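Local coordinates for protein ADP-dependent (S)-NAD(P)H-hydrate dehydratase (Enterococcus faecalis, PDB 2R3B) that probably repairs damaged NAD(P)H by dehydrating the S-form of its hydrate, NAD(P)HX, at the expense of ADP, which becomes AMP, at residues B[262-267]-B[286-291]; B[234-239]-B[280-285]. All coordinates share one frame; numbering follows the deposited sequence.

Interaction 1 (B[262-267]-B[286-291]); sequences HSLIGD and PTYMKK
Ile265 sets its CG1 methylene over one face of the Tyr288 ring, a CH-pi contact that joins two helices near the C-terminal end of this ribokinase-like fold, 252-269 and 278-292. CG1 makes the closest approach. It stands 3.5 Å from the centroid of the ring and only 8° off the ring normal, so its hydrogens meet the pi cloud almost squarely over the middle of the face. All six ring carbons are consequently at similar range, from Tyr288 CG at 3.6 Å from Ile265 CG1 to Tyr288 CZ at 3.9 Å from it. The terminal methyl CD1 of Ile265 continues past the root of the ring, close to CG and CB of Tyr288, and the two side chains run past one another with their ends pointing opposite ways. The isoleucine owes this placement to its first torsion, chi1 -67°, which sets CG1 beside the backbone N and leaves CG2 in the trans place. CG2 can then serve the preceding turns of helix 278-292, where Ile265 also packs on Ile281 and Ala284.

Contacts made with a face and with an edge illustrate how one aromatic ring can serve two neighbours at once. Tyr288 leaves its backbone toward helix 252-269, and the side chain reaches far enough for its hydroxyl OH to hydrogen-bond Asp268 OD2 one turn beyond Ile265. That polar tether and the apolar face contact together probably restrict rotation of the ring. Lys290 and Pro286, on helix 278-292, meet a second subunit of the tetramer. While Ile265 takes a face, Leu264 comes to the edge near the ring plane in a looser apolar approach, its CD2 lying 4.2 Å from CD2 of Tyr288.

Interaction 2 (B[234-239]-B[280-285]); sequences GDTLAG and KISQAL. With EDO (1,2-ethanediol), chain L.
Helix 233-247 begins at the predicted nucleotide and substrate site of the ribokinase-like fold, and Thr236, directly after Asp235 of that site, turns inward to meet Ser282 of helix 278-292. The methyl CG2 of Thr236 approaches the hydroxyl OG of Ser282 to 3.2 Å, a close contact between an apolar and a polar group, and it also packs more loosely on CG2 of Ile281. With chi1 at -60° the threonine methyl is trans to its own backbone N and the hydroxyl sits beside that N, which divides the work between the two branches. OG1 of Thr236 is hydrogen-bonded to the carbonyl of Gly232 a turn earlier, and it also accepts a bond of 2.9 Å from a water. The same water lies 2.7 Å from Ser282 OG, so the two buried hydroxyls, too far apart to bond directly, are joined through a shared solvent molecule.

Asp235 points along a different side of the helix, packing on Ala59 and Met62 of helix 57-70. Its carboxylate oxygen OD2 accepts a 2.6 Å hydrogen bond from O2 of an ethanediol that probably came from the crystallisation liquor. Gly232, Thr233, Gly234 and Asp235 fit the GxGD motif at the start of this helix in ribokinase-like enzymes.

Followed from the N terminus, the chain runs through helix 233-247, then helix 252-269, and finally helix 278-292, on which both contacts end. Interaction 2 closes the longer loop, from 234-239 to 280-285 across 40 residues; interaction 1 closes a shorter one, from 262-267 to 286-291 across 18. Their segments alternate along the sequence, so the loops cross. Helix 278-292 thus packs on both preceding helices, its 280-285 part meeting the one that starts at the predicted binding site and both its parts meeting Ile265 of helix 252-269. The contacts also touch directly: Ile265 CD1 packs 3.6 Å from Leu285 CD2, and His262 rests on Leu237.

Interaction 1 (B[262-267]-B[286-291])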
loop_
_atom_site.group_PDB
_atom_site.type_symbol
_atom_site.label_atom_id
_atom_site.label_comp_id
_atom_site.label_asym_id
_atom_site.label_seq_id
_atom_site.Cartn_x
_atom_site.Cartn_y
_atom_site.Cartn_z
ATOM N N HIS B 262 20.843 -6.003 -11.613
ATOM C CA HIS B 262 20.382 -6.321 -10.249
ATOM C C HIS B 262 21.436 -5.963 -9.178
ATOM O O HIS B 262 21.133 -5.314 -8.204
ATOM C CB HIS B 262 20.004 -7.794 -10.212
ATOM C CG HIS B 262 19.640 -8.346 -8.873
ATOM N ND1 HIS B 262 20.482 -9.190 -8.172
ATOM C CD2 HIS B 262 18.486 -8.283 -8.157
ATOM C CE1 HIS B 262 19.884 -9.575 -7.058
ATOM N NE2 HIS B 262 18.674 -9.041 -7.023
ATOM N N SER B 263 22.673 -6.400 -9.399
ATOM C CA SER B 263 23.752 -6.122 -8.450
ATOM C C SER B 263 24.278 -4.677 -8.525
ATOM O O SER B 263 24.779 -4.159 -7.521
ATOM C CB SER B 263 24.876 -7.133 -8.636
ATOM O OG SER B 263 25.409 -7.053 -9.934
ATOM N N LEU B 264 24.203 -4.021 -9.684
ATOM C CA LEU B 264 24.626 -2.623 -9.806
ATOM C C LEU B 264 23.741 -1.746 -8.962
ATOM O O LEU B 264 24.188 -0.908 -8.183
ATOM C CB LEU B 264 24.574 -2.132 -11.259
ATOM C CG LEU B 264 24.886 -0.657 -11.525
ATOM C CD1 LEU B 264 26.373 -0.401 -11.228
ATOM C CD2 LEU B 264 24.571 -0.298 -12.941
ATOM N N ILE B 265 22.442 -1.959 -9.098
ATOM C CA ILE B 265 21.482 -1.188 -8.310
ATOM C C ILE B 265 21.648 -1.505 -6.822
ATOM O O ILE B 265 21.638 -0.609 -5.978
ATOM C CB ILE B 265 20.035 -1.445 -8.781
ATOM C CG1 ILE B 265 19.797 -0.897 -10.182
ATOM C CG2 ILE B 265 19.042 -0.762 -7.805
ATOM C CD1 ILE B 265 18.499 -1.478 -10.847
ATOM N N GLY B 266 21.785 -2.777 -6.486
ATOM C CA GLY B 266 21.890 -3.172 -5.095
ATOM C C GLY B 266 23.168 -2.613 -4.500
ATOM O O GLY B 266 23.189 -2.211 -3.365
ATOM N N ASP B 267 24.244 -2.569 -5.298
ATOM C CA ASP B 267 25.514 -2.044 -4.804
ATOM C C ASP B 267 25.409 -0.551 -4.560
ATOM O O ASP B 267 25.929 -0.054 -3.563
ATOM C CB ASP B 267 26.627 -2.329 -5.810
ATOM C CG ASP B 267 27.120 -3.759 -5.760
ATOM O OD1 ASP B 267 26.759 -4.532 -4.832
ATOM O OD2 ASP B 267 27.921 -4.131 -6.656
ATOM N N PRO B 286 13.287 1.419 -13.737
ATOM C CA PRO B 286 13.031 2.341 -14.858
ATOM C C PRO B 286 14.059 3.469 -15.043
ATOM O O PRO B 286 14.430 3.770 -16.181
ATOM C CB PRO B 286 11.638 2.882 -14.550
ATOM C CG PRO B 286 10.989 1.771 -13.698
ATOM C CD PRO B 286 12.117 1.280 -12.850
ATOM N N THR B 287 14.538 4.059 -13.952
ATOM C CA THR B 287 15.559 5.126 -14.048
ATOM C C THR B 287 16.923 4.607 -14.451
ATOM O O THR B 287 17.604 5.190 -15.296
ATOM C CB THR B 287 15.631 5.969 -12.794
ATOM O OG1 THR B 287 15.852 5.132 -11.656
ATOM C CG2 THR B 287 14.334 6.699 -12.603
ATOM N N TYR B 288 17.322 3.462 -13.903
ATOM C CA TYR B 288 18.589 2.875 -14.310
ATOM C C TYR B 288 18.604 2.419 -15.761
ATOM O O TYR B 288 19.584 2.641 -16.472
ATOM C CB TYR B 288 18.953 1.686 -13.410
ATOM C CG TYR B 288 19.698 2.069 -12.160
ATOM C CD1 TYR B 288 19.028 2.638 -11.090
ATOM C CD2 TYR B 288 21.084 1.914 -12.076
ATOM C CE1 TYR B 288 19.705 2.989 -9.921
ATOM C CE2 TYR B 288 21.774 2.271 -10.918
ATOM C CZ TYR B 288 21.068 2.808 -9.846
ATOM O OH TYR B 288 21.712 3.179 -8.669
HETATM N N MSE B 289 17.527 1.767 -16.209
HETATM C CA MSE B 289 17.494 1.268 -17.571
HETATM C C MSE B 289 17.515 2.400 -18.595
HETATM O O MSE B 289 18.131 2.263 -19.640
HETATM C CB MSE B 289 16.301 0.344 -17.792
HETATM C CG MSE B 289 16.426 -0.934 -16.973
HETATM SE SE MSE B 289 14.930 -2.120 -17.159
HETATM C CE MSE B 289 15.179 -2.577 -18.941
ATOM N N LYS B 290 16.880 3.527 -18.271
ATOM C CA LYS B 290 16.896 4.680 -19.151
ATOM C C LYS B 290 18.333 5.175 -19.379
ATOM O O LYS B 290 18.693 5.565 -20.482
ATOM C CB LYS B 290 16.036 5.796 -18.542
ATOM C CG LYS B 290 15.837 6.998 -19.480
ATOM C CD LYS B 290 14.964 6.647 -20.680
ATOM C CE LYS B 290 14.926 7.806 -21.661
ATOM N NZ LYS B 290 13.960 7.475 -22.723
ATOM N N LYS B 291 19.141 5.127 -18.336
ATOM C CA LYS B 291 20.503 5.657 -18.386
ATOM C C LYS B 291 21.357 4.841 -19.359
ATOM O O LYS B 291 22.166 5.403 -20.077
ATOM C CB LYS B 291 21.120 5.693 -16.976
ATOM C CG LYS B 291 22.665 5.698 -16.965
ATOM C CD LYS B 291 23.240 6.356 -15.723
ATOM C CE LYS B 291 24.736 6.010 -15.507
ATOM N NZ LYS B 291 25.461 5.573 -16.741
#

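Interaction 2 (B[234-239]-B[280-285])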
loop_
_atom_site.group_PDB
_atom_site.type_symbol
_atom_site.label_atom_id
_atom_site.label_comp_id
_atom_site.label_asym_id
_atom_site.label_seq_id
_atom_site.Cartn_x
_atom_site.Cartn_y
_atom_site.Cartn_z
ATOM N N GLY B 234 16.668 -12.858 -4.303
ATOM C CA GLY B 234 16.647 -13.806 -5.383
ATOM C C GLY B 234 15.366 -13.809 -6.186
ATOM O O GLY B 234 15.392 -13.981 -7.398
ATOM N N ASP B 235 14.236 -13.633 -5.509
ATOM C CA ASP B 235 12.936 -13.485 -6.174
ATOM C C ASP B 235 12.958 -12.276 -7.109
ATOM O O ASP B 235 12.409 -12.305 -8.210
ATOM C CB ASP B 235 11.839 -13.262 -5.138
ATOM C CG ASP B 235 11.800 -14.382 -4.088
ATOM O OD1 ASP B 235 12.025 -15.558 -4.462
ATOM O OD2 ASP B 235 11.578 -14.070 -2.895
ATOM N N THR B 236 13.549 -11.195 -6.635
ATOM C CA THR B 236 13.709 -9.982 -7.437
ATOM C C THR B 236 14.535 -10.210 -8.695
ATOM O O THR B 236 14.115 -9.828 -9.821
ATOM C CB THR B 236 14.241 -8.835 -6.566
ATOM O OG1 THR B 236 13.281 -8.605 -5.516
ATOM C CG2 THR B 236 14.405 -7.547 -7.381
ATOM N N LEU B 237 15.698 -10.835 -8.529
ATOM C CA LEU B 237 16.544 -11.148 -9.675
ATOM C C LEU B 237 15.802 -11.980 -10.715
ATOM O O LEU B 237 15.908 -11.716 -11.911
ATOM C CB LEU B 237 17.778 -11.919 -9.230
ATOM C CG LEU B 237 18.661 -12.431 -10.357
ATOM C CD1 LEU B 237 19.179 -11.293 -11.302
ATOM C CD2 LEU B 237 19.797 -13.260 -9.768
ATOM N N ALA B 238 15.077 -12.998 -10.258
ATOM C CA ALA B 238 14.365 -13.903 -11.163
ATOM C C ALA B 238 13.374 -13.118 -11.992
ATOM O O ALA B 238 13.240 -13.355 -13.200
ATOM C CB ALA B 238 13.665 -15.026 -10.377
ATOM N N GLY B 239 12.683 -12.158 -11.371
ATOM C CA GLY B 239 11.758 -11.315 -12.087
ATOM C C GLY B 239 12.380 -10.400 -13.125
ATOM O O GLY B 239 11.802 -10.167 -14.184
ATOM N N LYS B 280 13.212 -2.146 -3.322
ATOM C CA LYS B 280 13.894 -0.913 -3.781
ATOM C C LYS B 280 14.715 -1.094 -5.052
ATOM O O LYS B 280 14.845 -0.148 -5.860
ATOM C CB LYS B 280 14.803 -0.324 -2.702
ATOM C CG LYS B 280 14.043 0.375 -1.627
ATOM C CD LYS B 280 14.947 1.058 -0.615
ATOM C CE LYS B 280 15.629 2.320 -1.183
ATOM N NZ LYS B 280 16.320 3.212 -0.132
ATOM N N ILE B 281 15.247 -2.305 -5.274
ATOM C CA ILE B 281 15.943 -2.588 -6.509
ATOM C C ILE B 281 14.936 -2.538 -7.641
ATOM O O ILE B 281 15.146 -1.874 -8.644
ATOM C CB ILE B 281 16.661 -3.941 -6.498
ATOM C CG1 ILE B 281 17.784 -3.929 -5.432
ATOM C CG2 ILE B 281 17.213 -4.288 -7.913
ATOM C CD1 ILE B 281 18.412 -5.328 -5.161
ATOM N N SER B 282 13.813 -3.212 -7.474
ATOM C CA SER B 282 12.775 -3.182 -8.526
ATOM C C SER B 282 12.312 -1.757 -8.872
ATOM O O SER B 282 12.130 -1.402 -10.054
ATOM C CB SER B 282 11.588 -4.058 -8.087
ATOM O OG SER B 282 12.050 -5.420 -7.950
ATOM N N GLN B 283 12.070 -0.940 -7.848
ATOM C CA GLN B 283 11.515 0.403 -8.057
ATOM C C GLN B 283 12.509 1.306 -8.791
ATOM O O GLN B 283 12.121 2.227 -9.469
ATOM C CB GLN B 283 11.075 0.988 -6.713
ATOM C CG GLN B 283 9.810 0.294 -6.194
ATOM C CD GLN B 283 9.600 0.348 -4.679
ATOM O OE1 GLN B 283 10.397 0.942 -3.909
ATOM N NE2 GLN B 283 8.527 -0.333 -4.227
ATOM N N ALA B 284 13.791 0.986 -8.683
ATOM C CA ALA B 284 14.869 1.727 -9.374
ATOM C C ALA B 284 15.077 1.334 -10.824
ATOM O O ALA B 284 15.783 2.042 -11.572
ATOM C CB ALA B 284 16.164 1.585 -8.626
ATOM N N LEU B 285 14.462 0.233 -11.273
ATOM C CA LEU B 285 14.718 -0.250 -12.628
ATOM C C LEU B 285 14.453 0.763 -13.737
ATOM O O LEU B 285 15.312 0.926 -14.613
ATOM C CB LEU B 285 13.972 -1.536 -12.913
ATOM C CG LEU B 285 14.564 -2.748 -12.188
ATOM C CD1 LEU B 285 13.538 -3.891 -12.202
ATOM C CD2 LEU B 285 15.973 -3.186 -12.745
HETATM C C1 EDO L . 9.819 -14.629 1.381
HETATM O O1 EDO L . 8.953 -15.657 0.876
HETATM C C2 EDO L . 10.561 -14.003 0.206
HETATM O O2 EDO L . 11.367 -14.987 -0.483
HETATM O O HOH W 1 10.959 -6.845 -5.965
#